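Local coordinates for protein soluble lytic murein transglycosylase (Pseudomonas aeruginosa, PDB 5OHU) that probably cleaves the glycan strands of peptidoglycan as a lytic transglycosylase of the Slt family, with both exolytic and endolytic turnover, at residues 377-387 and 629-637. Residues are numbered along the deposited sequence; the frame is centred on the assembly and turned at random.
Sequences FLAADRLSVPY and QPIVDWHER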
ATOM      1  N   PHE A 377      20.364  12.610  -0.038  1.00 14.19           N
ATOM      2  CA  PHE A 377      21.669  11.956  -0.095  1.00 22.58           C
ATOM      3  C   PHE A 377      22.296  12.091  -1.481  1.00 16.90           C
ATOM      4  O   PHE A 377      23.476  12.431  -1.606  1.00 17.18           O
ATOM      5  CB  PHE A 377      21.539  10.480   0.295  1.00 14.05           C
ATOM      6  CG  PHE A 377      21.277  10.257   1.766  1.00 19.39           C
ATOM      7  CD1 PHE A 377      22.220  10.634   2.720  1.00 34.09           C
ATOM      8  CD2 PHE A 377      20.101   9.673   2.188  1.00 22.49           C
ATOM      9  CE1 PHE A 377      21.976  10.409   4.089  1.00 35.69           C
ATOM     10  CE2 PHE A 377      19.843   9.460   3.517  1.00 24.48           C
ATOM     11  CZ  PHE A 377      20.770   9.820   4.478  1.00 25.48           C
ATOM     12  N   LEU A 378      21.511  11.832  -2.536  1.00 14.40           N
ATOM     13  CA  LEU A 378      22.029  11.967  -3.896  1.00 13.04           C
ATOM     14  C   LEU A 378      22.517  13.385  -4.166  1.00 13.51           C
ATOM     15  O   LEU A 378      23.595  13.575  -4.729  1.00 13.13           O
ATOM     16  CB  LEU A 378      20.964  11.581  -4.919  1.00 12.69           C
ATOM     17  CG  LEU A 378      20.558  10.121  -5.109  1.00 22.05           C
ATOM     18  CD1 LEU A 378      20.040   9.973  -6.518  1.00 12.08           C
ATOM     19  CD2 LEU A 378      21.712   9.129  -4.846  1.00 16.13           C
ATOM     20  N   ALA A 379      21.732  14.397  -3.779  1.00 14.01           N
ATOM     21  CA  ALA A 379      22.176  15.776  -3.974  1.00 13.69           C
ATOM     22  C   ALA A 379      23.486  16.041  -3.243  1.00 18.44           C
ATOM     23  O   ALA A 379      24.405  16.655  -3.800  1.00 19.42           O
ATOM     24  CB  ALA A 379      21.095  16.757  -3.509  1.00 13.98           C
ATOM     25  N   ALA A 380      23.589  15.604  -1.982  1.00 19.62           N
ATOM     26  CA  ALA A 380      24.831  15.825  -1.245  1.00 18.67           C
ATOM     27  C   ALA A 380      25.991  15.090  -1.904  1.00 20.32           C
ATOM     28  O   ALA A 380      27.099  15.629  -2.013  1.00 19.05           O
ATOM     29  CB  ALA A 380      24.673  15.386   0.206  1.00 14.95           C
ATOM     30  N   ASP A 381      25.750  13.865  -2.375  1.00 20.33           N
ATOM     31  CA  ASP A 381      26.801  13.138  -3.075  1.00 21.64           C
ATOM     32  C   ASP A 381      27.252  13.873  -4.333  1.00 16.12           C
ATOM     33  O   ASP A 381      28.445  13.905  -4.643  1.00 14.35           O
ATOM     34  CB  ASP A 381      26.330  11.734  -3.431  1.00 23.47           C
ATOM     35  CG  ASP A 381      27.304  11.019  -4.331  1.00 28.00           C
ATOM     36  OD1 ASP A 381      28.336  10.544  -3.816  1.00 29.86           O
ATOM     37  OD2 ASP A 381      27.043  10.939  -5.549  1.00 32.56           O
ATOM     38  N   ARG A 382      26.315  14.461  -5.079  1.00 13.29           N
ATOM     39  CA  ARG A 382      26.713  15.185  -6.281  1.00 19.43           C
ATOM     40  C   ARG A 382      27.514  16.433  -5.948  1.00 18.25           C
ATOM     41  O   ARG A 382      28.379  16.831  -6.725  1.00 19.48           O
ATOM     42  CB  ARG A 382      25.495  15.547  -7.136  1.00 20.44           C
ATOM     43  CG  ARG A 382      24.730  14.341  -7.622  1.00 22.23           C
ATOM     44  CD  ARG A 382      25.453  13.750  -8.826  1.00 17.29           C
ATOM     45  NE  ARG A 382      24.843  12.480  -9.244  1.00 23.06           N
ATOM     46  CZ  ARG A 382      25.465  11.432  -9.786  1.00 17.95           C
ATOM     47  NH1 ARG A 382      26.770  11.455  -9.976  1.00 11.69           N
ATOM     48  NH2 ARG A 382      24.761  10.365 -10.166  1.00 17.58           N
ATOM     49  N   LEU A 383      27.253  17.055  -4.806  1.00 17.00           N
ATOM     50  CA  LEU A 383      28.056  18.171  -4.338  1.00 17.41           C
ATOM     51  C   LEU A 383      29.324  17.728  -3.608  1.00 21.08           C
ATOM     52  O   LEU A 383      30.158  18.577  -3.302  1.00 23.91           O
ATOM     53  CB  LEU A 383      27.218  19.061  -3.411  1.00 15.81           C
ATOM     54  CG  LEU A 383      26.034  19.870  -3.955  1.00 22.04           C
ATOM     55  CD1 LEU A 383      25.216  20.452  -2.802  1.00 20.54           C
ATOM     56  CD2 LEU A 383      26.499  20.996  -4.885  1.00 18.07           C
ATOM     57  N   SER A 384      29.471  16.437  -3.300  1.00 18.37           N
ATOM     58  CA  SER A 384      30.582  15.929  -2.480  1.00 21.77           C
ATOM     59  C   SER A 384      30.682  16.664  -1.141  1.00 20.57           C
ATOM     60  O   SER A 384      31.756  17.111  -0.720  1.00 19.88           O
ATOM     61  CB  SER A 384      31.911  16.006  -3.236  1.00 25.96           C
ATOM     62  OG  SER A 384      31.849  15.259  -4.432  1.00 36.64           O
ATOM     63  N   VAL A 385      29.547  16.809  -0.476  1.00 16.38           N
ATOM     64  CA  VAL A 385      29.509  17.402   0.858  1.00 20.24           C
ATOM     65  C   VAL A 385      29.016  16.326   1.811  1.00 24.59           C
ATOM     66  O   VAL A 385      28.394  15.339   1.379  1.00 25.05           O
ATOM     67  CB  VAL A 385      28.627  18.671   0.897  1.00 24.55           C
ATOM     68  CG1 VAL A 385      29.147  19.711  -0.113  1.00 22.42           C
ATOM     69  CG2 VAL A 385      27.181  18.326   0.641  1.00 19.90           C
ATOM     70  N   PRO A 386      29.324  16.443   3.105  1.00 31.65           N
ATOM     71  CA  PRO A 386      28.821  15.461   4.077  1.00 31.12           C
ATOM     72  C   PRO A 386      27.301  15.372   4.071  1.00 26.22           C
ATOM     73  O   PRO A 386      26.596  16.322   3.726  1.00 24.24           O
ATOM     74  CB  PRO A 386      29.337  15.991   5.426  1.00 26.81           C
ATOM     75  CG  PRO A 386      30.547  16.799   5.080  1.00 23.45           C
ATOM     76  CD  PRO A 386      30.244  17.412   3.728  1.00 32.43           C
ATOM     77  N   TYR A 387      26.800  14.202   4.466  1.00 25.82           N
ATOM     78  CA  TYR A 387      25.364  13.990   4.625  1.00 26.16           C
ATOM     79  C   TYR A 387      24.835  14.678   5.884  1.00 24.58           C
ATOM     80  O   TYR A 387      25.563  14.911   6.849  1.00 25.69           O
ATOM     81  CB  TYR A 387      25.040  12.501   4.713  1.00 23.03           C
ATOM     82  CG  TYR A 387      25.463  11.689   3.513  1.00 30.86           C
ATOM     83  CD1 TYR A 387      25.362  12.207   2.222  1.00 30.47           C
ATOM     84  CD2 TYR A 387      25.947  10.394   3.667  1.00 25.88           C
ATOM     85  CE1 TYR A 387      25.746  11.460   1.120  1.00 22.81           C
ATOM     86  CE2 TYR A 387      26.321   9.637   2.573  1.00 25.56           C
ATOM     87  CZ  TYR A 387      26.216  10.173   1.302  1.00 24.24           C
ATOM     88  OH  TYR A 387      26.596   9.422   0.216  1.00 23.69           O
ATOM     89  N   GLN A 629      29.059   4.582   5.471  1.00 24.72           N
ATOM     90  CA  GLN A 629      28.515   3.961   4.267  1.00 18.51           C
ATOM     91  C   GLN A 629      28.039   5.088   3.364  1.00 18.26           C
ATOM     92  O   GLN A 629      27.058   5.778   3.697  1.00 21.48           O
ATOM     93  CB  GLN A 629      27.366   3.017   4.637  1.00 19.45           C
ATOM     94  CG  GLN A 629      26.649   2.330   3.484  1.00 21.92           C
ATOM     95  CD  GLN A 629      27.577   1.593   2.544  1.00 20.61           C
ATOM     96  OE1 GLN A 629      27.894   2.058   1.445  1.00 20.25           O
ATOM     97  NE2 GLN A 629      28.003   0.425   2.969  1.00 14.92           N
ATOM     98  N   PRO A 630      28.708   5.352   2.255  1.00 15.27           N
ATOM     99  CA  PRO A 630      28.176   6.308   1.285  1.00 14.41           C
ATOM    100  C   PRO A 630      26.900   5.752   0.657  1.00 14.06           C
ATOM    101  O   PRO A 630      26.659   4.541   0.664  1.00 17.63           O
ATOM    102  CB  PRO A 630      29.295   6.420   0.240  1.00 15.76           C
ATOM    103  CG  PRO A 630      30.153   5.201   0.428  1.00 22.82           C
ATOM    104  CD  PRO A 630      29.969   4.728   1.831  1.00 14.69           C
ATOM    105  N   ILE A 631      26.098   6.639   0.056  1.00 13.85           N
ATOM    106  CA  ILE A 631      24.816   6.196  -0.499  1.00 14.51           C
ATOM    107  C   ILE A 631      25.020   5.091  -1.542  1.00 15.35           C
ATOM    108  O   ILE A 631      24.210   4.161  -1.640  1.00 15.53           O
ATOM    109  CB  ILE A 631      24.026   7.390  -1.066  1.00 13.42           C
ATOM    110  CG1 ILE A 631      22.606   6.943  -1.485  1.00 14.72           C
ATOM    111  CG2 ILE A 631      24.757   8.055  -2.240  1.00 13.15           C
ATOM    112  CD1 ILE A 631      21.688   6.638  -0.303  1.00 13.49           C
ATOM    113  N   VAL A 632      26.092   5.176  -2.346  1.00 14.05           N
ATOM    114  CA  VAL A 632      26.565   4.052  -3.147  1.00 12.72           C
ATOM    115  C   VAL A 632      28.084   4.028  -3.107  1.00 13.91           C
ATOM    116  O   VAL A 632      28.752   5.056  -2.965  1.00 18.87           O
ATOM    117  CB  VAL A 632      26.111   4.089  -4.623  1.00 19.37           C
ATOM    118  CG1 VAL A 632      24.648   3.658  -4.761  1.00 25.02           C
ATOM    119  CG2 VAL A 632      26.370   5.465  -5.206  1.00 14.50           C
ATOM    120  N   ASP A 633      28.624   2.837  -3.268  1.00 13.87           N
ATOM    121  CA  ASP A 633      30.062   2.640  -3.293  1.00 12.86           C
ATOM    122  C   ASP A 633      30.619   2.901  -4.689  1.00 12.47           C
ATOM    123  O   ASP A 633      29.893   2.877  -5.686  1.00 12.57           O
ATOM    124  CB  ASP A 633      30.393   1.226  -2.819  1.00 15.68           C
ATOM    125  CG  ASP A 633      30.227   1.083  -1.317  1.00 26.76           C
ATOM    126  OD1 ASP A 633      30.715   1.974  -0.579  1.00 32.25           O
ATOM    127  OD2 ASP A 633      29.602   0.105  -0.881  1.00 27.57           O
ATOM    128  N   TRP A 634      31.930   3.174  -4.740  1.00 16.49           N
ATOM    129  CA  TRP A 634      32.606   3.415  -6.017  1.00 14.57           C
ATOM    130  C   TRP A 634      32.258   2.351  -7.035  1.00 11.91           C
ATOM    131  O   TRP A 634      31.948   2.665  -8.188  1.00 13.90           O
ATOM    132  CB  TRP A 634      34.126   3.436  -5.844  1.00 12.38           C
ATOM    133  CG  TRP A 634      34.623   4.469  -4.940  1.00 18.73           C
ATOM    134  CD1 TRP A 634      35.331   4.278  -3.784  1.00 13.14           C
ATOM    135  CD2 TRP A 634      34.492   5.882  -5.108  1.00 12.73           C
ATOM    136  NE1 TRP A 634      35.621   5.480  -3.203  1.00 16.56           N
ATOM    137  CE2 TRP A 634      35.128   6.487  -3.997  1.00 14.57           C
ATOM    138  CE3 TRP A 634      33.886   6.695  -6.082  1.00 15.20           C
ATOM    139  CZ2 TRP A 634      35.182   7.877  -3.827  1.00 16.56           C
ATOM    140  CZ3 TRP A 634      33.933   8.085  -5.923  1.00 21.76           C
ATOM    141  CH2 TRP A 634      34.583   8.662  -4.794  1.00 16.89           C
ATOM    142  N   HIS A 635      32.294   1.084  -6.633  1.00 12.02           N
ATOM    143  CA  HIS A 635      32.085   0.047  -7.632  1.00 11.75           C
ATOM    144  C   HIS A 635      30.632  -0.101  -8.046  1.00 11.94           C
ATOM    145  O   HIS A 635      30.353  -0.879  -8.958  1.00 12.25           O
ATOM    146  CB  HIS A 635      32.605  -1.301  -7.144  1.00 11.95           C
ATOM    147  CG  HIS A 635      31.771  -1.929  -6.073  1.00 22.02           C
ATOM    148  ND1 HIS A 635      31.900  -1.601  -4.736  1.00 20.38           N
ATOM    149  CD2 HIS A 635      30.831  -2.905  -6.133  1.00 16.17           C
ATOM    150  CE1 HIS A 635      31.066  -2.339  -4.021  1.00 20.19           C
ATOM    151  NE2 HIS A 635      30.407  -3.138  -4.844  1.00 21.42           N
ATOM    152  N   GLU A 636      29.711   0.619  -7.404  1.00 16.30           N
ATOM    153  CA  GLU A 636      28.287   0.533  -7.708  1.00 14.37           C
ATOM    154  C   GLU A 636      27.786   1.652  -8.618  1.00 15.68           C
ATOM    155  O   GLU A 636      26.656   1.570  -9.105  1.00 15.45           O
ATOM    156  CB  GLU A 636      27.485   0.549  -6.396  1.00 12.44           C
ATOM    157  CG  GLU A 636      27.803  -0.604  -5.457  1.00 18.98           C
ATOM    158  CD  GLU A 636      27.176  -0.439  -4.068  1.00 24.54           C
ATOM    159  OE1 GLU A 636      26.956  -1.476  -3.397  1.00 15.36           O
ATOM    160  OE2 GLU A 636      26.921   0.731  -3.659  1.00 16.52           O
ATOM    161  N   ARG A 637      28.595   2.687  -8.873  1.00 11.27           N
ATOM    162  CA  ARG A 637      28.074   3.883  -9.529  1.00 16.96           C
ATOM    163  C   ARG A 637      27.691   3.644 -10.993  1.00 24.45           C
ATOM    164  O   ARG A 637      26.858   4.381 -11.529  1.00 14.70           O
ATOM    165  CB  ARG A 637      29.091   5.018  -9.402  1.00 11.26           C
ATOM    166  CG  ARG A 637      29.533   5.227  -7.961  1.00 18.88           C
ATOM    167  CD  ARG A 637      30.388   6.464  -7.758  1.00 18.42           C
ATOM    168  NE  ARG A 637      29.604   7.662  -7.965  1.00 29.51           N
ATOM    169  CZ  ARG A 637      29.130   8.440  -6.991  1.00 27.57           C
ATOM    170  NH1 ARG A 637      29.372   8.155  -5.723  1.00 25.15           N
ATOM    171  NH2 ARG A 637      28.411   9.506  -7.300  1.00 33.54           N
TER
HETATM  172  O   HOH W   1      29.070   8.938 -10.715  1.00 22.22           O
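Arg637 meets Asp381 end-on with two nitrogens, the pairing that a planar guanidinium and a planar carboxylate are shaped to make. Arg637 NH2 gives the shorter bond of this salt bridge, 2.6 Å to Asp381 OD2 on its syn lone pair; Arg637 NH1 reaches Asp381 OD1 at 3.2 Å, on the syn side but tilted out of the carboxylate plane. Both oxygens lie close to the guanidinium plane. The carboxylate and guanidinium planes are 28° apart, nearly coplanar, and the paired bonds restrain rotation of both groups. With CG anti to the backbone N (chi1 172°), Asp381 extends from the helix to meet the arginine coming from the opposite direction. Arg637 NE donates to a water 3.1 Å from it, which also accepts a weak bond from Arg382 NH1. Asp381 probably offsets the closeness of the two arginines, and Arg382 has its own salt bridge to Asp596.

A second polar link joins the loop backbone to a side chain: Ile631 N donates to Tyr387 OH over 2.8 Å at 166°. A tyrosine suits this place because the rigid ring carries a hydroxyl across to the amide of buried Ile631, whose CG2 sits 3.4 Å from Tyr387 OH.

Apolar packing centres on Ile631, whose branches lie between the helix side chains Phe377 and Leu378 and the Tyr387 ring; a branched isoleucine offers separate methyl groups to these neighbours. Ile631 CD1 lies 3.9 Å from Phe377 CB, Ile631 CG1 and CG2 touch Leu378 CD2, and Ile631 CB is 4.3 Å from Tyr387 CZ. Phe377 and Tyr387 also pack on Val619 of helix 605-624, while Leu378 reaches Phe595.

Here the loop between helix 605-624 and strand 638-639 packs against the last turns of helix 374-383, closed by a Schellman motif at Ser384, and the residues after it, beside helices 595-600 and 605-624.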